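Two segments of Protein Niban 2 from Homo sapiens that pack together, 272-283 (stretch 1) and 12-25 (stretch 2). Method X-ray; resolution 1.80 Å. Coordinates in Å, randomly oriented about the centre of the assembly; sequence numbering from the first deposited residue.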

ATOM      1  N   ASP A 272       6.057  17.792  11.718  1.00 20.60           N
ATOM      2  CA  ASP A 272       5.416  18.099  10.441  1.00 21.88           C
ATOM      3  C   ASP A 272       6.275  19.025   9.595  1.00 19.66           C
ATOM      4  O   ASP A 272       6.348  18.866   8.367  1.00 19.80           O
ATOM      5  CB  ASP A 272       4.044  18.741  10.640  1.00 23.78           C
ATOM      6  CG  ASP A 272       3.391  19.088   9.299  1.00 25.92           C
ATOM      7  OD1 ASP A 272       2.968  18.157   8.585  1.00 27.71           O
ATOM      8  OD2 ASP A 272       3.344  20.276   8.930  1.00 31.77           O
ATOM      9  N   ALA A 273       6.900  20.024  10.226  1.00 20.66           N
ATOM     10  CA  ALA A 273       7.768  20.945   9.500  1.00 19.89           C
ATOM     11  C   ALA A 273       8.976  20.221   8.918  1.00 19.04           C
ATOM     12  O   ALA A 273       9.359  20.471   7.769  1.00 19.98           O
ATOM     13  CB  ALA A 273       8.216  22.091  10.407  1.00 20.76           C
ATOM     14  N   VAL A 274       9.579  19.314   9.691  1.00 17.78           N
ATOM     15  CA  VAL A 274      10.701  18.536   9.172  1.00 18.17           C
ATOM     16  C   VAL A 274      10.236  17.605   8.062  1.00 19.54           C
ATOM     17  O   VAL A 274      10.920  17.445   7.042  1.00 17.45           O
ATOM     18  CB  VAL A 274      11.397  17.768  10.311  1.00 16.78           C
ATOM     19  CG1 VAL A 274      12.502  16.855   9.750  1.00 17.21           C
ATOM     20  CG2 VAL A 274      11.996  18.749  11.337  1.00 19.81           C
ATOM     21  N   TYR A 275       9.064  16.985   8.229  1.00 18.10           N
ATOM     22  CA  TYR A 275       8.528  16.119   7.182  1.00 19.91           C
ATOM     23  C   TYR A 275       8.393  16.868   5.857  1.00 22.31           C
ATOM     24  O   TYR A 275       8.737  16.331   4.801  1.00 19.91           O
ATOM     25  CB  TYR A 275       7.174  15.542   7.617  1.00 18.65           C
ATOM     26  CG  TYR A 275       6.516  14.654   6.572  1.00 17.08           C
ATOM     27  CD1 TYR A 275       6.874  13.310   6.438  1.00 19.62           C
ATOM     28  CD2 TYR A 275       5.542  15.164   5.711  1.00 22.75           C
ATOM     29  CE1 TYR A 275       6.271  12.493   5.468  1.00 21.30           C
ATOM     30  CE2 TYR A 275       4.947  14.368   4.739  1.00 27.47           C
ATOM     31  CZ  TYR A 275       5.308  13.040   4.620  1.00 26.47           C
ATOM     32  OH  TYR A 275       4.690  12.262   3.644  1.00 26.47           O
ATOM     33  N   HIS A 276       7.900  18.112   5.894  1.00 18.92           N
ATOM     34  CA  HIS A 276       7.762  18.899   4.663  1.00 20.45           C
ATOM     35  C   HIS A 276       9.112  19.170   4.007  1.00 19.76           C
ATOM     36  O   HIS A 276       9.257  19.059   2.780  1.00 19.94           O
ATOM     37  CB  HIS A 276       7.057  20.223   4.962  1.00 26.73           C
ATOM     38  CG  HIS A 276       7.281  21.269   3.908  1.00 32.25           C
ATOM     39  ND1 HIS A 276       6.528  21.336   2.754  1.00 37.48           N
ATOM     40  CD2 HIS A 276       8.195  22.268   3.820  1.00 38.79           C
ATOM     41  CE1 HIS A 276       6.958  22.338   2.004  1.00 38.39           C
ATOM     42  NE2 HIS A 276       7.972  22.916   2.625  1.00 38.22           N
ATOM     43  N   MET A 277      10.102  19.565   4.814  1.00 16.77           N
ATOM     44  CA  MET A 277      11.449  19.833   4.322  1.00 16.97           C
ATOM     45  C   MET A 277      12.055  18.588   3.686  1.00 20.75           C
ATOM     46  O   MET A 277      12.642  18.640   2.595  1.00 19.54           O
ATOM     47  CB  MET A 277      12.288  20.295   5.511  1.00 23.53           C
ATOM     48  CG  MET A 277      13.513  21.066   5.226  1.00 43.07           C
ATOM     49  SD  MET A 277      14.264  21.276   6.859  1.00 37.32           S
ATOM     50  CE  MET A 277      15.851  20.566   6.473  1.00 35.92           C
ATOM     51  N   VAL A 278      11.927  17.455   4.375  1.00 20.65           N
ATOM     52  CA  VAL A 278      12.424  16.180   3.857  1.00 16.65           C
ATOM     53  C   VAL A 278      11.721  15.812   2.556  1.00 19.58           C
ATOM     54  O   VAL A 278      12.357  15.351   1.594  1.00 18.92           O
ATOM     55  CB  VAL A 278      12.242  15.082   4.920  1.00 18.55           C
ATOM     56  CG1 VAL A 278      12.396  13.703   4.300  1.00 19.67           C
ATOM     57  CG2 VAL A 278      13.225  15.292   6.071  1.00 18.98           C
ATOM     58  N   TYR A 279      10.388  15.955   2.526  1.00 16.78           N
ATOM     59  CA  TYR A 279       9.621  15.592   1.334  1.00 17.28           C
ATOM     60  C   TYR A 279      10.123  16.345   0.109  1.00 18.20           C
ATOM     61  O   TYR A 279      10.332  15.751  -0.960  1.00 19.08           O
ATOM     62  CB  TYR A 279       8.129  15.869   1.570  1.00 19.43           C
ATOM     63  CG  TYR A 279       7.231  15.544   0.380  1.00 21.66           C
ATOM     64  CD1 TYR A 279       7.104  16.432  -0.695  1.00 19.48           C
ATOM     65  CD2 TYR A 279       6.511  14.355   0.332  1.00 23.83           C
ATOM     66  CE1 TYR A 279       6.288  16.138  -1.785  1.00 20.97           C
ATOM     67  CE2 TYR A 279       5.690  14.058  -0.752  1.00 21.09           C
ATOM     68  CZ  TYR A 279       5.595  14.955  -1.806  1.00 25.48           C
ATOM     69  OH  TYR A 279       4.783  14.665  -2.882  1.00 27.18           O
ATOM     70  N   GLU A 280      10.318  17.659   0.238  1.00 17.75           N
ATOM     71  CA  GLU A 280      10.757  18.425  -0.927  1.00 20.21           C
ATOM     72  C   GLU A 280      12.163  18.027  -1.349  1.00 22.75           C
ATOM     73  O   GLU A 280      12.454  17.937  -2.548  1.00 20.80           O
ATOM     74  CB  GLU A 280      10.684  19.926  -0.644  1.00 19.93           C
ATOM     75  CG  GLU A 280       9.247  20.463  -0.553  1.00 26.14           C
ATOM     76  CD  GLU A 280       8.411  20.167  -1.795  1.00 32.96           C
ATOM     77  OE1 GLU A 280       8.952  20.245  -2.921  1.00 37.00           O
ATOM     78  OE2 GLU A 280       7.204  19.858  -1.649  1.00 35.04           O
ATOM     79  N   GLN A 281      13.045  17.768  -0.380  1.00 19.32           N
ATOM     80  CA  GLN A 281      14.406  17.349  -0.713  1.00 19.58           C
ATOM     81  C   GLN A 281      14.414  15.979  -1.388  1.00 17.90           C
ATOM     82  O   GLN A 281      15.112  15.763  -2.397  1.00 19.72           O
ATOM     83  CB  GLN A 281      15.257  17.357   0.560  1.00 19.10           C
ATOM     84  CG  GLN A 281      16.751  17.290   0.314  1.00 19.86           C
ATOM     85  CD  GLN A 281      17.542  17.464   1.589  1.00 19.61           C
ATOM     86  OE1 GLN A 281      17.051  18.035   2.567  1.00 22.78           O
ATOM     87  NE2 GLN A 281      18.778  16.987   1.582  1.00 22.71           N
ATOM     88  N   ALA A 282      13.637  15.039  -0.848  1.00 19.59           N
ATOM     89  CA  ALA A 282      13.566  13.698  -1.425  1.00 18.25           C
ATOM     90  C   ALA A 282      12.969  13.737  -2.826  1.00 21.21           C
ATOM     91  O   ALA A 282      13.418  13.008  -3.723  1.00 21.78           O
ATOM     92  CB  ALA A 282      12.747  12.782  -0.509  1.00 20.39           C
ATOM     93  N   LYS A 283      11.965  14.594  -3.036  1.00 18.98           N
ATOM     94  CA  LYS A 283      11.338  14.702  -4.348  1.00 23.78           C
ATOM     95  C   LYS A 283      12.362  15.131  -5.385  1.00 23.31           C
ATOM     96  O   LYS A 283      12.483  14.514  -6.453  1.00 21.74           O
ATOM     97  CB  LYS A 283      10.169  15.690  -4.296  1.00 18.96           C
ATOM     98  CG  LYS A 283       9.414  15.851  -5.640  1.00 22.24           C
ATOM     99  CD  LYS A 283       8.177  16.712  -5.478  1.00 26.66           C
ATOM    100  CE  LYS A 283       7.485  16.946  -6.822  1.00 39.40           C
ATOM    101  NZ  LYS A 283       6.217  17.720  -6.656  1.00 59.45           N
TER
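Stretch 2, residues 12-25: RRQHIAEKTGKILT

Stretch 2 packs on stretch 1 as one helix against another, a mixed contact in which the long side chains of Met277 and Gln281 lie against the helix of stretch 2, fastened by a single direct hydrogen bond from Gln281 and two bridging waters. Residues 12-25 are helical throughout, with backbone phi/psi values close to -64/-41, and the helix extends beyond the stretch at both ends, as does that of residues 272-283. The two run in broadly the same direction: their N-to-C axes make an angle of 42° (signed crossing angle -42°) and approach to 10.4 Å. The register advances four residues at a time on each side, about one helical turn per step. CA of Val274 lies 8.1 Å from CA of Ile16, CA of Val278 lies 6.8 Å from CA of Thr20, and CA of Ala282 lies 6.9 Å from CA of Leu24. From stretch 2, Ile16, Thr20 and Leu24 point their CA-to-CB bonds toward stretch 1, all with chi1 in the m well, while Ala17 and Gly21 lie beside this row. A surface of 538 Å² is buried between them, both sides summed.

At the N-terminal end, Arg13 starts sideways but its long side chain brings the guanidinium close to stretch 1, with NH2 4.2 Å from CB of Ala273 and NH1 3.8 Å from SD of Met277. A water ties this end together, accepting from NH1 of Arg13 at 3.0 Å and donating to O of Ala273 at 2.7 Å. Met277 reaches up to the backbone of stretch 2: its CE comes to 3.1 Å from O of Arg13, a tight approach, and to 3.6 Å from CG2 of Ile16 and 3.9 Å from CB of Ala17. Ile16 also meets Val274, its CD1 4.1 Å from CG2 and its CG2 4.1 Å from CG1 of that residue.

One turn on, Thr20 OG1 donates to O of Ile16 within its own helix at 2.8 Å, which satisfies the hydroxyl proton while the oxygen sits 3.7 Å from CG2 of Val278. Gln281, with chi1 and chi2 both t, fits as a knob into the hole formed by Ala17, Thr20, Gly21 and Leu24. Its NE2 donates to O of Ala17 at 2.9 Å and an almost straight angle of 177°; that oxygen also accepts from N of Gly21 at 2.8 Å, so the side chain adds a second donor to a carbonyl already used by the helix. NE2 is also 3.3 Å from N of Gly21, but both are donors and no bond forms between them. A second water donates to OE1 of Gln281 at 2.9 Å and to OG1 of Thr20 at 3.1 Å, linking the two polar side chains.

Leu24 closes the C-terminal end, its CD1 lying 3.8 Å from CA of Ala282 and its CD2 3.9 Å from CB of Ala282. The CA-to-CB bonds of Gln14, Glu18 and Lys22 point away from stretch 1, and these residues make no contact with it.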

ATOM      1  N   ARG A  12      19.777  24.694  12.274  1.00 24.69           N
ATOM      2  CA  ARG A  12      19.220  23.368  12.492  1.00 20.18           C
ATOM      3  C   ARG A  12      18.650  22.800  11.203  1.00 24.12           C
ATOM      4  O   ARG A  12      18.842  21.617  10.906  1.00 23.41           O
ATOM      5  CB  ARG A  12      18.157  23.414  13.584  1.00 27.32           C
ATOM      6  CG  ARG A  12      17.388  22.112  13.732  1.00 27.63           C
ATOM      7  CD  ARG A  12      18.144  21.151  14.612  1.00 37.42           C
ATOM      8  NE  ARG A  12      18.173  21.596  16.007  1.00 38.46           N
ATOM      9  CZ  ARG A  12      19.171  21.348  16.850  1.00 56.84           C
ATOM     10  NH1 ARG A  12      20.230  20.661  16.443  1.00 66.98           N
ATOM     11  NH2 ARG A  12      19.116  21.795  18.099  1.00 50.09           N
ATOM     12  N   ARG A  13      17.967  23.631  10.412  1.00 19.36           N
ATOM     13  CA  ARG A  13      17.466  23.150   9.132  1.00 21.21           C
ATOM     14  C   ARG A  13      18.610  22.715   8.225  1.00 21.06           C
ATOM     15  O   ARG A  13      18.492  21.717   7.510  1.00 20.59           O
ATOM     16  CB  ARG A  13      16.599  24.215   8.464  1.00 20.97           C
ATOM     17  CG  ARG A  13      15.276  24.424   9.202  1.00 21.47           C
ATOM     18  CD  ARG A  13      14.382  25.409   8.457  1.00 23.59           C
ATOM     19  NE  ARG A  13      13.082  25.558   9.111  1.00 30.81           N
ATOM     20  CZ  ARG A  13      11.955  24.981   8.693  1.00 29.45           C
ATOM     21  NH1 ARG A  13      11.967  24.215   7.608  1.00 32.10           N
ATOM     22  NH2 ARG A  13      10.817  25.175   9.357  1.00 26.18           N
ATOM     23  N   GLN A  14      19.748  23.415   8.271  1.00 20.54           N
ATOM     24  CA  GLN A  14      20.862  23.003   7.418  1.00 22.01           C
ATOM     25  C   GLN A  14      21.429  21.659   7.871  1.00 21.43           C
ATOM     26  O   GLN A  14      21.769  20.805   7.040  1.00 21.43           O
ATOM     27  CB  GLN A  14      21.949  24.075   7.404  1.00 29.15           C
ATOM     28  CG  GLN A  14      23.152  23.720   6.518  1.00 28.71           C
ATOM     29  CD  GLN A  14      22.760  23.463   5.072  1.00 35.13           C
ATOM     30  OE1 GLN A  14      23.182  22.472   4.468  1.00 56.40           O
ATOM     31  NE2 GLN A  14      21.954  24.356   4.508  1.00 39.43           N
ATOM     32  N   HIS A  15      21.510  21.444   9.183  1.00 23.58           N
ATOM     33  CA  HIS A  15      21.989  20.159   9.678  1.00 26.00           C
ATOM     34  C   HIS A  15      21.049  19.037   9.252  1.00 20.74           C
ATOM     35  O   HIS A  15      21.495  17.971   8.802  1.00 21.91           O
ATOM     36  CB  HIS A  15      22.123  20.200  11.200  1.00 28.62           C
ATOM     37  CG  HIS A  15      23.292  21.006  11.685  1.00 35.66           C
ATOM     38  ND1 HIS A  15      24.572  20.835  11.198  1.00 48.47           N
ATOM     39  CD2 HIS A  15      23.374  21.976  12.628  1.00 41.79           C
ATOM     40  CE1 HIS A  15      25.390  21.672  11.815  1.00 55.36           C
ATOM     41  NE2 HIS A  15      24.689  22.375  12.688  1.00 47.22           N
ATOM     42  N   ILE A  16      19.738  19.272   9.363  1.00 20.16           N
ATOM     43  CA  ILE A  16      18.773  18.247   8.966  1.00 20.35           C
ATOM     44  C   ILE A  16      18.892  17.954   7.476  1.00 22.28           C
ATOM     45  O   ILE A  16      18.877  16.792   7.057  1.00 22.42           O
ATOM     46  CB  ILE A  16      17.341  18.666   9.342  1.00 19.30           C
ATOM     47  CG1 ILE A  16      17.150  18.647  10.860  1.00 20.26           C
ATOM     48  CG2 ILE A  16      16.336  17.730   8.664  1.00 22.15           C
ATOM     49  CD1 ILE A  16      15.995  19.497  11.337  1.00 22.72           C
ATOM     50  N   ALA A  17      19.038  19.000   6.653  1.00 19.77           N
ATOM     51  CA  ALA A  17      19.165  18.785   5.213  1.00 21.78           C
ATOM     52  C   ALA A  17      20.423  17.995   4.885  1.00 20.48           C
ATOM     53  O   ALA A  17      20.426  17.172   3.958  1.00 20.91           O
ATOM     54  CB  ALA A  17      19.172  20.116   4.464  1.00 21.97           C
ATOM     55  N   GLU A  18      21.511  18.249   5.617  1.00 21.54           N
ATOM     56  CA  GLU A  18      22.743  17.504   5.385  1.00 20.31           C
ATOM     57  C   GLU A  18      22.551  16.025   5.695  1.00 20.21           C
ATOM     58  O   GLU A  18      22.948  15.155   4.908  1.00 26.56           O
ATOM     59  CB  GLU A  18      23.880  18.099   6.222  1.00 27.39           C
ATOM     60  CG  GLU A  18      24.406  19.419   5.654  1.00 31.93           C
ATOM     61  CD  GLU A  18      25.330  20.166   6.609  1.00 47.87           C
ATOM     62  OE1 GLU A  18      25.678  21.329   6.304  1.00 44.20           O
ATOM     63  OE2 GLU A  18      25.700  19.592   7.655  1.00 42.78           O
ATOM     64  N   LYS A  19      21.944  15.725   6.845  1.00 20.95           N
ATOM     65  CA  LYS A  19      21.687  14.333   7.211  1.00 22.85           C
ATOM     66  C   LYS A  19      20.724  13.678   6.228  1.00 23.21           C
ATOM     67  O   LYS A  19      20.903  12.512   5.860  1.00 23.22           O
ATOM     68  CB  LYS A  19      21.133  14.252   8.632  1.00 25.40           C
ATOM     69  CG  LYS A  19      22.107  14.751   9.703  1.00 26.17           C
ATOM     70  CD  LYS A  19      21.440  14.790  11.079  1.00 38.52           C
ATOM     71  CE  LYS A  19      22.377  15.346  12.144  1.00 52.26           C
ATOM     72  NZ  LYS A  19      22.967  14.265  12.985  1.00 56.02           N
ATOM     73  N   THR A  20      19.686  14.413   5.812  1.00 18.62           N
ATOM     74  CA  THR A  20      18.749  13.903   4.809  1.00 17.74           C
ATOM     75  C   THR A  20      19.462  13.587   3.505  1.00 20.74           C
ATOM     76  O   THR A  20      19.214  12.545   2.876  1.00 19.50           O
ATOM     77  CB  THR A  20      17.632  14.927   4.583  1.00 18.63           C
ATOM     78  OG1 THR A  20      16.943  15.139   5.830  1.00 18.58           O
ATOM     79  CG2 THR A  20      16.646  14.459   3.505  1.00 18.40           C
ATOM     80  N   GLY A  21      20.363  14.477   3.081  1.00 20.71           N
ATOM     81  CA  GLY A  21      21.064  14.265   1.826  1.00 20.05           C
ATOM     82  C   GLY A  21      21.934  13.023   1.851  1.00 23.10           C
ATOM     83  O   GLY A  21      22.040  12.307   0.851  1.00 24.35           O
ATOM     84  N   LYS A  22      22.555  12.746   2.995  1.00 23.28           N
ATOM     85  CA  LYS A  22      23.379  11.547   3.115  1.00 26.08           C
ATOM     86  C   LYS A  22      22.529  10.285   3.043  1.00 26.18           C
ATOM     87  O   LYS A  22      22.927   9.300   2.411  1.00 20.98           O
ATOM     88  CB  LYS A  22      24.185  11.608   4.410  1.00 26.92           C
ATOM     89  CG  LYS A  22      25.174  12.767   4.386  1.00 32.05           C
ATOM     90  CD  LYS A  22      26.018  12.865   5.643  1.00 40.87           C
ATOM     91  CE  LYS A  22      26.897  14.112   5.576  1.00 36.05           C
ATOM     92  NZ  LYS A  22      27.643  14.334   6.851  1.00 48.85           N
ATOM     93  N   ILE A  23      21.347  10.301   3.673  1.00 20.83           N
ATOM     94  CA  ILE A  23      20.427   9.168   3.568  1.00 22.14           C
ATOM     95  C   ILE A  23      19.969   8.977   2.130  1.00 20.97           C
ATOM     96  O   ILE A  23      19.923   7.853   1.619  1.00 20.12           O
ATOM     97  CB  ILE A  23      19.223   9.356   4.505  1.00 20.20           C
ATOM     98  CG1 ILE A  23      19.654   9.221   5.958  1.00 21.65           C
ATOM     99  CG2 ILE A  23      18.123   8.333   4.182  1.00 21.05           C
ATOM    100  CD1 ILE A  23      18.651   9.836   6.925  1.00 25.48           C
ATOM    101  N   LEU A  24      19.595  10.070   1.460  1.00 18.36           N
ATOM    102  CA  LEU A  24      19.103   9.932   0.095  1.00 20.38           C
ATOM    103  C   LEU A  24      20.188   9.400  -0.830  1.00 20.51           C
ATOM    104  O   LEU A  24      19.907   8.570  -1.703  1.00 20.59           O
ATOM    105  CB  LEU A  24      18.567  11.266  -0.410  1.00 21.51           C
ATOM    106  CG  LEU A  24      17.310  11.709   0.337  1.00 22.05           C
ATOM    107  CD1 LEU A  24      17.048  13.185   0.033  1.00 19.99           C
ATOM    108  CD2 LEU A  24      16.101  10.854  -0.048  1.00 22.78           C
ATOM    109  N   THR A  25      21.434   9.865  -0.653  1.00 21.10           N
ATOM    110  CA  THR A  25      22.544   9.361  -1.464  1.00 22.22           C
ATOM    111  C   THR A  25      22.699   7.855  -1.307  1.00 22.41           C
ATOM    112  O   THR A  25      22.819   7.122  -2.298  1.00 25.07           O
ATOM    113  CB  THR A  25      23.847  10.073  -1.090  1.00 22.85           C
ATOM    114  OG1 THR A  25      23.769  11.449  -1.481  1.00 22.26           O
ATOM    115  CG2 THR A  25      25.055   9.412  -1.771  1.00 24.25           C
TER
HETATM  116  O   HOH W   1       9.304  23.027   6.914  1.00 28.89           O
HETATM  117  O   HOH W   2      15.455  17.682   4.926  1.00 29.03           O